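Parahox neighbor (Phaeodactylum tricornutum CCAP 1055/1, PDB 5Z5M) probably catalyses the last two steps from 5-hydroxyisourate to (S)-allantoin, combining a hydroxyisourate hydrolase with an OHCU decarboxylase in one chain. Local coordinates at residues C194-P208 with T239-Y252. Numbering follows the deposited sequence.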
# COMPACT_ATOMS: atom_id res chain seq x y z
N CYS A 194 -12.90 6.99 4.31
CA CYS A 194 -13.12 8.14 5.17
C CYS A 194 -12.02 8.24 6.22
O CYS A 194 -11.38 7.24 6.53
CB CYS A 194 -14.48 8.02 5.87
SG CYS A 194 -14.64 6.57 6.96
N PRO A 195 -11.79 9.45 6.75
CA PRO A 195 -10.92 9.56 7.92
C PRO A 195 -11.47 8.70 9.05
O PRO A 195 -12.68 8.54 9.15
CB PRO A 195 -10.98 11.05 8.28
CG PRO A 195 -11.44 11.72 7.05
CD PRO A 195 -12.35 10.76 6.36
N ALA A 196 -10.59 8.15 9.88
CA ALA A 196 -11.04 7.31 10.99
C ALA A 196 -11.19 8.13 12.27
O ALA A 196 -10.20 8.46 12.92
CB ALA A 196 -10.08 6.15 11.20
N GLU A 197 -12.42 8.46 12.64
CA GLU A 197 -12.65 9.34 13.78
C GLU A 197 -12.78 8.57 15.09
O GLU A 197 -13.27 7.44 15.11
CB GLU A 197 -13.89 10.20 13.55
CG GLU A 197 -15.18 9.42 13.42
CD GLU A 197 -16.39 10.31 13.23
OE1 GLU A 197 -16.66 11.15 14.12
OE2 GLU A 197 -17.09 10.16 12.20
N LYS A 198 -12.34 9.21 16.17
CA LYS A 198 -12.45 8.69 17.53
C LYS A 198 -11.63 7.41 17.79
O LYS A 198 -11.98 6.61 18.65
CB LYS A 198 -13.93 8.44 17.88
CG LYS A 198 -14.83 9.65 17.66
CD LYS A 198 -16.25 9.38 18.18
CE LYS A 198 -17.28 9.33 17.05
NZ LYS A 198 -17.72 10.69 16.62
N MET A 199 -10.53 7.24 17.06
CA MET A 199 -9.64 6.10 17.31
C MET A 199 -8.62 6.46 18.38
O MET A 199 -7.97 7.50 18.28
CB MET A 199 -8.92 5.66 16.02
CG MET A 199 -8.05 4.41 16.20
SD MET A 199 -7.09 3.92 14.75
CE MET A 199 -8.38 3.43 13.61
N ARG A 200 -8.48 5.62 19.41
CA ARG A 200 -7.46 5.83 20.43
C ARG A 200 -6.09 5.47 19.88
O ARG A 200 -5.94 4.48 19.17
CB ARG A 200 -7.72 4.99 21.69
CG ARG A 200 -8.95 5.37 22.48
CD ARG A 200 -9.01 4.62 23.81
NE ARG A 200 -8.81 3.18 23.66
CZ ARG A 200 -7.98 2.45 24.40
NH1 ARG A 200 -7.26 3.03 25.36
NH2 ARG A 200 -7.87 1.15 24.19
N ILE A 201 -5.11 6.29 20.21
CA ILE A 201 -3.74 6.12 19.73
C ILE A 201 -2.77 6.44 20.86
O ILE A 201 -2.83 7.53 21.43
CB ILE A 201 -3.43 7.03 18.53
CG1 ILE A 201 -4.37 6.75 17.35
CG2 ILE A 201 -1.97 6.84 18.11
CD1 ILE A 201 -4.20 7.74 16.19
N HIS A 202 -1.89 5.50 21.19
CA HIS A 202 -0.84 5.77 22.17
C HIS A 202 0.51 5.90 21.47
O HIS A 202 0.70 5.41 20.35
CB HIS A 202 -0.78 4.67 23.23
CG HIS A 202 -2.02 4.59 24.07
ND1 HIS A 202 -2.20 3.63 25.04
CD2 HIS A 202 -3.13 5.37 24.10
CE1 HIS A 202 -3.38 3.81 25.62
NE2 HIS A 202 -3.96 4.85 25.06
N LEU A 203 1.44 6.58 22.14
CA LEU A 203 2.79 6.78 21.62
C LEU A 203 3.81 6.55 22.73
O LEU A 203 3.74 7.17 23.79
CB LEU A 203 2.95 8.19 21.04
CG LEU A 203 4.31 8.51 20.41
CD1 LEU A 203 4.64 7.54 19.27
CD2 LEU A 203 4.37 9.97 19.92
N HIS A 204 4.75 5.64 22.49
CA HIS A 204 5.87 5.40 23.40
C HIS A 204 7.18 5.76 22.74
O HIS A 204 7.33 5.61 21.53
CB HIS A 204 5.93 3.93 23.83
CG HIS A 204 4.86 3.53 24.78
ND1 HIS A 204 3.56 3.30 24.38
CD2 HIS A 204 4.89 3.31 26.12
CE1 HIS A 204 2.83 2.96 25.43
NE2 HIS A 204 3.62 2.96 26.50
N ARG A 205 8.13 6.23 23.54
CA ARG A 205 9.53 6.30 23.11
C ARG A 205 10.25 5.04 23.58
O ARG A 205 10.22 4.72 24.77
CB ARG A 205 10.22 7.55 23.64
CG ARG A 205 11.63 7.74 23.08
CD ARG A 205 12.33 8.96 23.68
NE ARG A 205 11.72 10.22 23.26
CZ ARG A 205 10.98 10.99 24.05
NH1 ARG A 205 10.77 10.66 25.32
NH2 ARG A 205 10.46 12.12 23.57
N LEU A 206 10.89 4.33 22.66
CA LEU A 206 11.55 3.07 23.00
C LEU A 206 13.03 3.26 23.26
O LEU A 206 13.63 2.50 24.03
CB LEU A 206 11.35 2.04 21.89
CG LEU A 206 9.92 1.67 21.51
CD1 LEU A 206 9.91 0.44 20.61
CD2 LEU A 206 9.06 1.44 22.74
N SER A 207 13.63 4.25 22.62
CA SER A 207 15.05 4.53 22.78
C SER A 207 15.34 5.99 22.43
O SER A 207 14.57 6.61 21.69
CB SER A 207 15.89 3.58 21.91
OG SER A 207 15.85 3.96 20.55
N PRO A 208 16.42 6.56 23.00
CA PRO A 208 17.36 5.96 23.95
C PRO A 208 16.71 5.68 25.30
O PRO A 208 15.82 6.43 25.71
CB PRO A 208 18.45 7.03 24.07
CG PRO A 208 17.76 8.31 23.77
CD PRO A 208 16.75 7.97 22.72
N THR A 239 12.47 14.38 19.89
CA THR A 239 13.89 14.10 19.96
C THR A 239 14.27 12.86 19.15
O THR A 239 13.46 11.96 18.97
CB THR A 239 14.35 13.89 21.42
OG1 THR A 239 13.59 12.83 22.01
CG2 THR A 239 14.13 15.16 22.22
N VAL A 240 15.51 12.83 18.67
CA VAL A 240 16.04 11.68 17.94
C VAL A 240 15.90 10.41 18.77
O VAL A 240 16.22 10.40 19.96
CB VAL A 240 17.52 11.90 17.54
CG1 VAL A 240 18.13 10.61 16.98
CG2 VAL A 240 17.63 13.03 16.53
N GLY A 241 15.40 9.34 18.15
CA GLY A 241 15.25 8.07 18.84
C GLY A 241 14.25 7.15 18.17
O GLY A 241 13.78 7.43 17.07
N GLN A 242 13.94 6.04 18.83
CA GLN A 242 12.98 5.09 18.30
C GLN A 242 11.66 5.22 19.04
O GLN A 242 11.63 5.33 20.26
CB GLN A 242 13.51 3.66 18.40
CG GLN A 242 12.66 2.65 17.69
CD GLN A 242 13.22 1.24 17.80
OE1 GLN A 242 13.64 0.80 18.87
NE2 GLN A 242 13.24 0.52 16.68
N TYR A 243 10.56 5.20 18.29
CA TYR A 243 9.22 5.34 18.85
C TYR A 243 8.28 4.21 18.43
O TYR A 243 8.59 3.46 17.50
CB TYR A 243 8.61 6.69 18.44
CG TYR A 243 9.35 7.90 18.98
CD1 TYR A 243 10.55 8.33 18.41
CD2 TYR A 243 8.84 8.63 20.05
CE1 TYR A 243 11.23 9.43 18.90
CE2 TYR A 243 9.52 9.74 20.56
CZ TYR A 243 10.70 10.14 19.97
OH TYR A 243 11.38 11.24 20.46
N GLU A 244 7.14 4.10 19.09
CA GLU A 244 6.11 3.17 18.67
C GLU A 244 4.71 3.73 18.90
O GLU A 244 4.35 4.08 20.03
CB GLU A 244 6.27 1.83 19.41
CG GLU A 244 5.30 0.76 18.97
CD GLU A 244 5.61 -0.60 19.60
OE1 GLU A 244 4.74 -1.13 20.31
OE2 GLU A 244 6.72 -1.13 19.36
N TRP A 245 3.93 3.85 17.83
CA TRP A 245 2.50 4.10 17.95
C TRP A 245 1.82 2.82 18.38
O TRP A 245 2.29 1.72 18.09
CB TRP A 245 1.84 4.54 16.64
CG TRP A 245 2.26 5.82 15.96
CD1 TRP A 245 2.91 5.92 14.76
CD2 TRP A 245 1.97 7.17 16.38
NE1 TRP A 245 3.08 7.24 14.43
CE2 TRP A 245 2.52 8.03 15.41
CE3 TRP A 245 1.35 7.73 17.50
CZ2 TRP A 245 2.46 9.42 15.51
CZ3 TRP A 245 1.28 9.11 17.60
CH2 TRP A 245 1.83 9.94 16.61
N THR A 246 0.68 2.96 19.05
CA THR A 246 -0.25 1.85 19.23
C THR A 246 -1.61 2.32 18.73
O THR A 246 -2.20 3.23 19.31
CB THR A 246 -0.35 1.40 20.70
OG1 THR A 246 0.94 0.97 21.17
CG2 THR A 246 -1.33 0.24 20.83
N PHE A 247 -2.07 1.75 17.62
CA PHE A 247 -3.37 2.10 17.07
C PHE A 247 -4.42 1.09 17.52
O PHE A 247 -4.28 -0.11 17.26
CB PHE A 247 -3.33 2.14 15.54
CG PHE A 247 -2.40 3.19 14.99
CD1 PHE A 247 -2.83 4.49 14.80
CD2 PHE A 247 -1.10 2.86 14.64
CE1 PHE A 247 -1.98 5.45 14.28
CE2 PHE A 247 -0.25 3.81 14.12
CZ PHE A 247 -0.69 5.12 13.94
N PHE A 248 -5.46 1.56 18.20
CA PHE A 248 -6.50 0.65 18.67
C PHE A 248 -7.61 0.53 17.63
O PHE A 248 -8.70 1.07 17.81
CB PHE A 248 -7.05 1.11 20.03
CG PHE A 248 -6.04 1.01 21.14
CD1 PHE A 248 -5.19 2.06 21.42
CD2 PHE A 248 -5.92 -0.16 21.87
CE1 PHE A 248 -4.25 1.97 22.44
CE2 PHE A 248 -4.98 -0.27 22.88
CZ PHE A 248 -4.15 0.80 23.16
N CYS A 249 -7.31 -0.18 16.55
CA CYS A 249 -8.20 -0.23 15.39
C CYS A 249 -9.42 -1.11 15.62
O CYS A 249 -10.46 -0.90 15.00
CB CYS A 249 -7.45 -0.72 14.16
SG CYS A 249 -6.16 0.41 13.65
N GLY A 250 -9.28 -2.10 16.49
CA GLY A 250 -10.38 -2.99 16.82
C GLY A 250 -11.58 -2.24 17.36
O GLY A 250 -12.71 -2.50 16.95
N GLU A 251 -11.33 -1.32 18.28
CA GLU A 251 -12.40 -0.47 18.82
C GLU A 251 -13.04 0.38 17.74
O GLU A 251 -14.25 0.58 17.74
CB GLU A 251 -11.87 0.43 19.94
CG GLU A 251 -11.05 -0.28 20.98
CD GLU A 251 -10.33 0.67 21.92
OE1 GLU A 251 -10.53 1.90 21.80
OE2 GLU A 251 -9.55 0.18 22.76
N TYR A 252 -12.23 0.90 16.81
CA TYR A 252 -12.76 1.72 15.73
C TYR A 252 -13.67 0.91 14.81
O TYR A 252 -14.78 1.34 14.48
CB TYR A 252 -11.63 2.38 14.92
CG TYR A 252 -12.13 2.99 13.63
CD1 TYR A 252 -12.81 4.20 13.62
CD2 TYR A 252 -11.94 2.34 12.41
CE1 TYR A 252 -13.29 4.75 12.45
CE2 TYR A 252 -12.41 2.88 11.23
CZ TYR A 252 -13.09 4.08 11.26
OH TYR A 252 -13.56 4.62 10.09
O HOH W 1 -14.94 7.42 11.07
O HOH W 2 -9.91 3.08 19.19
O HOH W 3 2.66 2.87 21.73
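Arg200 and Glu251 form a salt bridge. The guanidinium and carboxylate planes lie only 6° apart. Arg200 NE donates to Glu251 OE1 at 2.8 Å, on the syn lone pair, while Arg200 NH2 comes to Glu251 OE2 at a modelled distance too short to take literally. The bend of the arginine chain at chi3 (-51°) also lays the guanidinium over the face of the Phe248 ring. This is a cation-pi contact, with Arg200 CZ 4.0 Å from the centroid of the Phe248 ring. The same phenyl ring turns its edge to the face of His202, a T-shaped pair. A water joins Arg200 N, Phe248 O and Glu251 OE1.

At the other end, Arg205 NE donates to Tyr243 OH at 3.0 Å, close to the guanidinium plane. That hydroxyl donates in turn to Thr239 O, and Arg205 CG lies over the tyrosine ring. Arg205 NH1 is held by Met211 O. A phenylalanine in place of Tyr243 would probably leave Arg205 NE and Thr239 O without the hydroxyl they share.

Strands 200-207 and 241-248 pair antiparallel at the centre of a four-stranded sheet of the transthyretin-like domain. Bonds between His202 and Thr246 and between His204 and Glu244 set the register. A classic beta bulge then shifts it: Leu206 N and Ser207 N both donate to Gln242 O. Glu244 OE2 is in a salt bridge with Arg272 on the next strand.

Ile201, Leu203, Trp245 and Phe247 share a buried face, where Trp245 and Phe247 pack against strands 182-189 and 281-289. Leu203 CD1 sits over the six-membered ring of Trp245, 4.0 Å from its centroid. Ile201 CG2 reaches Trp245 CE3 at 3.5 Å. Beyond the strands, Met199 CE packs on Cys249 SG and Tyr252 CB. Ala196 CB rests on one face of the Tyr252 ring, whose hydroxyl bonds to Asp189.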